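Local coordinates for protein AxyAgu115A (Amphibacillus xylanus NBRC 15112, PDB 6NPS) that probably acts as a family GH115 alpha-glucuronidase, hydrolysing glucuronic acid side groups from arabinoglucuronoxylan, at residues A[497-509]-A[547-560]. The protein carries 3 engineered substitutions. Sequence-based numbering, arbitrary orientation.
Sequences VFNLEQKDKVFEL and HLLGLAEELYQEVD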
loop_
_atom_site.group_PDB
_atom_site.type_symbol
_atom_site.label_atom_id
_atom_site.label_comp_id
_atom_site.label_asym_id
_atom_site.label_seq_id
_atom_site.Cartn_x
_atom_site.Cartn_y
_atom_site.Cartn_z
ATOM N N VAL A 497 13.045 48.854 -5.704
ATOM C CA VAL A 497 11.812 48.144 -6.019
ATOM C C VAL A 497 10.992 47.884 -4.762
ATOM O O VAL A 497 9.779 48.122 -4.716
ATOM C CB VAL A 497 12.151 46.816 -6.729
ATOM C CG1 VAL A 497 10.877 46.109 -7.120
ATOM C CG2 VAL A 497 13.074 47.044 -7.923
ATOM N N PHE A 498 11.651 47.346 -3.748
ATOM C CA PHE A 498 11.026 46.878 -2.525
ATOM C C PHE A 498 11.535 47.724 -1.363
ATOM O O PHE A 498 12.707 48.113 -1.342
ATOM C CB PHE A 498 11.382 45.412 -2.313
ATOM C CG PHE A 498 10.661 44.465 -3.241
ATOM C CD1 PHE A 498 9.303 44.653 -3.523
ATOM C CD2 PHE A 498 11.317 43.377 -3.798
ATOM C CE1 PHE A 498 8.623 43.768 -4.361
ATOM C CE2 PHE A 498 10.646 42.480 -4.618
ATOM C CZ PHE A 498 9.295 42.676 -4.910
ATOM N N ASN A 499 10.671 48.029 -0.407
ATOM C CA ASN A 499 11.167 48.731 0.765
ATOM C C ASN A 499 11.815 47.717 1.713
ATOM O O ASN A 499 11.888 46.509 1.433
ATOM C CB ASN A 499 10.043 49.538 1.425
ATOM C CG ASN A 499 8.879 48.684 1.881
ATOM O OD1 ASN A 499 9.038 47.529 2.295
ATOM N ND2 ASN A 499 7.680 49.263 1.832
ATOM N N LEU A 500 12.258 48.205 2.872
ATOM C CA LEU A 500 12.965 47.345 3.815
ATOM C C LEU A 500 12.131 46.129 4.226
ATOM O O LEU A 500 12.632 44.990 4.246
ATOM C CB LEU A 500 13.380 48.168 5.032
ATOM C CG LEU A 500 14.187 47.363 6.033
ATOM C CD1 LEU A 500 15.360 48.206 6.508
ATOM C CD2 LEU A 500 13.278 46.908 7.194
ATOM N N GLU A 501 10.852 46.348 4.578
ATOM C CA GLU A 501 10.000 45.252 5.013
ATOM C C GLU A 501 9.757 44.253 3.876
ATOM O O GLU A 501 9.695 43.037 4.110
ATOM C CB GLU A 501 8.669 45.811 5.549
ATOM C CG GLU A 501 7.502 44.838 5.480
ATOM C CD GLU A 501 6.161 45.477 5.842
ATOM O OE1 GLU A 501 5.147 44.739 5.941
ATOM O OE2 GLU A 501 6.123 46.719 6.013
ATOM N N GLN A 502 9.609 44.747 2.641
ATOM C CA GLN A 502 9.438 43.841 1.504
ATOM C C GLN A 502 10.703 43.030 1.237
ATOM O O GLN A 502 10.626 41.834 0.893
ATOM C CB GLN A 502 9.024 44.628 0.264
ATOM C CG GLN A 502 7.644 45.273 0.433
ATOM C CD GLN A 502 7.316 46.211 -0.687
ATOM O OE1 GLN A 502 8.110 47.098 -1.025
ATOM N NE2 GLN A 502 6.143 46.016 -1.300
ATOM N N LYS A 503 11.874 43.655 1.376
ATOM C CA LYS A 503 13.120 42.915 1.183
ATOM C C LYS A 503 13.304 41.855 2.249
ATOM O O LYS A 503 13.867 40.792 1.959
ATOM C CB LYS A 503 14.313 43.868 1.151
ATOM C CG LYS A 503 14.386 44.582 -0.164
ATOM C CD LYS A 503 15.557 45.531 -0.292
ATOM C CE LYS A 503 15.382 46.710 0.648
ATOM N NZ LYS A 503 16.211 47.880 0.217
ATOM N N ASP A 504 12.802 42.070 3.469
ATOM C CA ASP A 504 12.942 40.975 4.417
ATOM C C ASP A 504 11.960 39.863 4.102
ATOM O O ASP A 504 12.205 38.706 4.444
ATOM C CB ASP A 504 12.779 41.421 5.864
ATOM C CG ASP A 504 13.289 40.351 6.855
ATOM O OD1 ASP A 504 14.507 40.340 7.172
ATOM O OD2 ASP A 504 12.486 39.503 7.300
ATOM N N LYS A 505 10.839 40.179 3.462
ATOM C CA LYS A 505 9.963 39.110 3.020
ATOM C C LYS A 505 10.626 38.304 1.902
ATOM O O LYS A 505 10.542 37.068 1.896
ATOM C CB LYS A 505 8.621 39.690 2.583
ATOM C CG LYS A 505 7.772 40.176 3.789
ATOM C CD LYS A 505 6.491 40.859 3.330
ATOM C CE LYS A 505 5.692 41.294 4.561
ATOM N NZ LYS A 505 4.406 41.873 4.141
ATOM N N VAL A 506 11.309 38.983 0.967
ATOM C CA VAL A 506 12.066 38.254 -0.064
ATOM C C VAL A 506 13.091 37.335 0.587
ATOM O O VAL A 506 13.275 36.190 0.166
ATOM C CB VAL A 506 12.740 39.225 -1.046
ATOM C CG1 VAL A 506 13.668 38.426 -2.023
ATOM C CG2 VAL A 506 11.666 40.011 -1.805
ATOM N N PHE A 507 13.754 37.804 1.648
ATOM C CA PHE A 507 14.701 36.934 2.342
ATOM C C PHE A 507 14.009 35.691 2.910
ATOM O O PHE A 507 14.516 34.571 2.760
ATOM C CB PHE A 507 15.418 37.702 3.455
ATOM C CG PHE A 507 16.310 36.817 4.277
ATOM C CD1 PHE A 507 17.531 36.377 3.768
ATOM C CD2 PHE A 507 15.895 36.338 5.508
ATOM C CE1 PHE A 507 18.336 35.519 4.494
ATOM C CE2 PHE A 507 16.691 35.484 6.245
ATOM C CZ PHE A 507 17.928 35.067 5.727
ATOM N N GLU A 508 12.845 35.859 3.568
ATOM C CA GLU A 508 12.097 34.687 4.031
ATOM C C GLU A 508 11.812 33.703 2.901
ATOM O O GLU A 508 11.839 32.491 3.125
ATOM C CB GLU A 508 10.771 35.098 4.660
ATOM C CG GLU A 508 10.888 35.882 5.960
ATOM C CD GLU A 508 9.511 36.147 6.584
ATOM O OE1 GLU A 508 8.811 35.172 6.966
ATOM O OE2 GLU A 508 9.121 37.332 6.683
ATOM N N LEU A 509 11.440 34.206 1.708
ATOM C CA LEU A 509 11.085 33.334 0.586
ATOM C C LEU A 509 12.296 32.543 0.106
ATOM O O LEU A 509 12.211 31.328 -0.105
ATOM C CB LEU A 509 10.526 34.151 -0.597
ATOM C CG LEU A 509 9.178 34.806 -0.323
ATOM C CD1 LEU A 509 8.723 35.657 -1.488
ATOM C CD2 LEU A 509 8.135 33.721 -0.013
ATOM N N HIS A 547 2.553 29.932 4.866
ATOM C CA HIS A 547 3.032 31.266 5.209
ATOM C C HIS A 547 3.865 31.849 4.061
ATOM O O HIS A 547 3.667 33.004 3.650
ATOM C CB HIS A 547 3.863 31.198 6.495
ATOM C CG HIS A 547 4.582 32.468 6.810
ATOM N ND1 HIS A 547 3.918 33.634 7.102
ATOM C CD2 HIS A 547 5.906 32.767 6.843
ATOM C CE1 HIS A 547 4.798 34.598 7.305
ATOM N NE2 HIS A 547 6.013 34.097 7.156
ATOM N N LEU A 548 4.794 31.051 3.517
ATOM C CA LEU A 548 5.668 31.532 2.430
ATOM C C LEU A 548 4.887 31.818 1.135
ATOM O O LEU A 548 5.108 32.853 0.496
ATOM C CB LEU A 548 6.788 30.494 2.176
ATOM C CG LEU A 548 7.734 30.323 3.389
ATOM C CD1 LEU A 548 8.662 29.146 3.229
ATOM C CD2 LEU A 548 8.510 31.610 3.693
ATOM N N LEU A 549 3.998 30.902 0.699
ATOM C CA LEU A 549 3.148 31.200 -0.461
ATOM C C LEU A 549 2.381 32.509 -0.269
ATOM O O LEU A 549 2.258 33.313 -1.207
ATOM C CB LEU A 549 2.168 30.055 -0.729
ATOM C CG LEU A 549 2.827 28.721 -1.097
ATOM C CD1 LEU A 549 1.790 27.592 -1.172
ATOM C CD2 LEU A 549 3.619 28.820 -2.398
ATOM N N GLY A 550 1.878 32.760 0.952
ATOM C CA GLY A 550 1.209 34.020 1.205
ATOM C C GLY A 550 2.103 35.221 0.963
ATOM O O GLY A 550 1.666 36.217 0.372
ATOM N N LEU A 551 3.362 35.165 1.436
ATOM C CA LEU A 551 4.281 36.273 1.181
ATOM C C LEU A 551 4.566 36.420 -0.314
ATOM O O LEU A 551 4.647 37.538 -0.835
ATOM C CB LEU A 551 5.614 36.077 1.925
ATOM C CG LEU A 551 5.648 36.016 3.448
ATOM C CD1 LEU A 551 7.092 35.830 3.939
ATOM C CD2 LEU A 551 4.994 37.269 4.052
ATOM N N ALA A 552 4.758 35.306 -1.007
ATOM C CA ALA A 552 5.075 35.375 -2.429
ATOM C C ALA A 552 3.930 36.020 -3.196
ATOM O O ALA A 552 4.161 36.790 -4.130
ATOM C CB ALA A 552 5.358 33.971 -2.986
ATOM N N GLU A 553 2.687 35.753 -2.792
ATOM C CA GLU A 553 1.561 36.399 -3.463
ATOM C C GLU A 553 1.405 37.866 -3.076
ATOM O O GLU A 553 0.945 38.670 -3.900
ATOM C CB GLU A 553 0.259 35.627 -3.203
ATOM C CG GLU A 553 0.247 34.275 -3.933
ATOM C CD GLU A 553 -0.342 34.344 -5.353
ATOM O OE1 GLU A 553 -0.223 35.393 -6.031
ATOM O OE2 GLU A 553 -0.925 33.329 -5.803
ATOM N N GLU A 554 1.787 38.255 -1.856
ATOM C CA GLU A 554 1.750 39.674 -1.518
ATOM C C GLU A 554 2.697 40.450 -2.415
ATOM O O GLU A 554 2.328 41.491 -2.981
ATOM C CB GLU A 554 2.139 39.896 -0.056
ATOM C CG GLU A 554 1.182 39.360 0.968
ATOM C CD GLU A 554 1.731 39.508 2.391
ATOM O OE1 GLU A 554 2.534 40.440 2.633
ATOM O OE2 GLU A 554 1.362 38.686 3.262
ATOM N N LEU A 555 3.940 39.965 -2.556
ATOM C CA LEU A 555 4.901 40.726 -3.359
ATOM C C LEU A 555 4.572 40.669 -4.847
ATOM O O LEU A 555 4.880 41.609 -5.584
ATOM C CB LEU A 555 6.329 40.225 -3.100
ATOM C CG LEU A 555 6.767 40.318 -1.633
ATOM C CD1 LEU A 555 8.142 39.724 -1.444
ATOM C CD2 LEU A 555 6.754 41.767 -1.162
ATOM N N TYR A 556 3.989 39.559 -5.311
ATOM C CA TYR A 556 3.508 39.451 -6.694
ATOM C C TYR A 556 2.554 40.594 -7.025
ATOM O O TYR A 556 2.635 41.189 -8.105
ATOM C CB TYR A 556 2.819 38.076 -6.849
ATOM C CG TYR A 556 2.303 37.681 -8.211
ATOM C CD1 TYR A 556 1.049 38.090 -8.640
ATOM C CD2 TYR A 556 3.031 36.827 -9.040
ATOM C CE1 TYR A 556 0.551 37.699 -9.871
ATOM C CE2 TYR A 556 2.545 36.429 -10.291
ATOM C CZ TYR A 556 1.318 36.873 -10.699
ATOM O OH TYR A 556 0.817 36.500 -11.927
ATOM N N GLN A 557 1.666 40.933 -6.089
ATOM C CA GLN A 557 0.737 42.023 -6.325
ATOM C C GLN A 557 1.351 43.390 -6.064
ATOM O O GLN A 557 0.892 44.389 -6.632
ATOM C CB GLN A 557 -0.516 41.905 -5.510
ATOM C CG GLN A 557 -1.567 42.580 -6.359
ATOM C CD GLN A 557 -2.877 42.780 -5.664
ATOM O OE1 GLN A 557 -3.065 43.751 -4.923
ATOM N NE2 GLN A 557 -3.788 41.830 -5.844
ATOM N N GLU A 558 2.359 43.480 -5.193
ATOM C CA GLU A 558 2.936 44.803 -4.877
ATOM C C GLU A 558 4.022 45.252 -5.856
ATOM O O GLU A 558 4.163 46.454 -6.095
ATOM C CB GLU A 558 3.486 44.808 -3.450
ATOM C CG GLU A 558 2.359 44.794 -2.419
ATOM C CD GLU A 558 2.786 44.221 -1.075
ATOM O OE1 GLU A 558 1.890 43.879 -0.267
ATOM O OE2 GLU A 558 4.011 44.125 -0.825
ATOM N N VAL A 559 4.792 44.332 -6.442
ATOM C CA VAL A 559 5.878 44.756 -7.333
ATOM C C VAL A 559 5.324 45.555 -8.508
ATOM O O VAL A 559 4.254 45.252 -9.040
ATOM C CB VAL A 559 6.700 43.544 -7.809
ATOM C CG1 VAL A 559 5.865 42.616 -8.697
ATOM C CG2 VAL A 559 8.011 44.008 -8.532
ATOM N N ASP A 560 6.032 46.610 -8.896
ATOM C CA ASP A 560 5.598 47.413 -10.036
ATOM C C ASP A 560 5.838 46.669 -11.353
ATOM O O ASP A 560 6.638 45.729 -11.432
ATOM C CB ASP A 560 6.319 48.760 -10.051
ATOM C CG ASP A 560 7.809 48.609 -10.263
ATOM O OD1 ASP A 560 8.234 48.586 -11.435
ATOM O OD2 ASP A 560 8.553 48.492 -9.264
HETATM O O HOH W 1 7.859 47.990 -6.720
HETATM O O HOH W 2 5.177 43.774 2.388
#
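K505 reaches across from helix 500-519 to E554 on helix 537-558, its NZ meeting E554 OE1 at 2.8 Å in a salt bridge. Extended throughout beyond CG, the lysine lays its CG and CD against L551 CD2 on its way to the carboxylate, which its ammonium end reaches without a bend. A weak salt bridge to E501 makes a three-residue network, and a water also accepts from NZ. One turn toward the N terminus, Q502 NE2 donates to E558 OE2 at 2.9 Å; the acceptor lies in the amide plane, but the nitrogen comes from the anti side and 32° out of the carboxylate plane. The same amide's OE1 accepts from N499 N (2.8 Å), and N499 OD1 in turn accepts from Q502 N: a capping box. Held at OE1 by N499 N and at NE2 by E558, the amide is fixed in its rotation. Further along, one turn past K505, H547 NE2 donates a hydrogen bond to E508 OE1 at 3.0 Å, nearly within the imidazole plane and on the syn side of the carboxylate.

Beneath this polar row the leucines interlock knobs-into-holes. L555 fits among Q502, K505, V506 and L509, with CD1 3.6 Å from V506 CG2, while L509 enters the hole formed by L548, L551, A552 and L555. Beyond the helix ends, F498 meets V559 CB through CE1 at 4.0 Å, and a water bridges V497 O to D560, whose OD2 also bonds H563.

The axes of segments 500-509 and 547-558 approach to 9.6 Å, their N-to-C directions 137° apart, nearer antiparallel than parallel. Helix 564-596 packs on L509, L555 and V559, and helix 482-494 on V506, placing the pair within the run of helices that follows strand 446-450, the last strand of the TIM barrel.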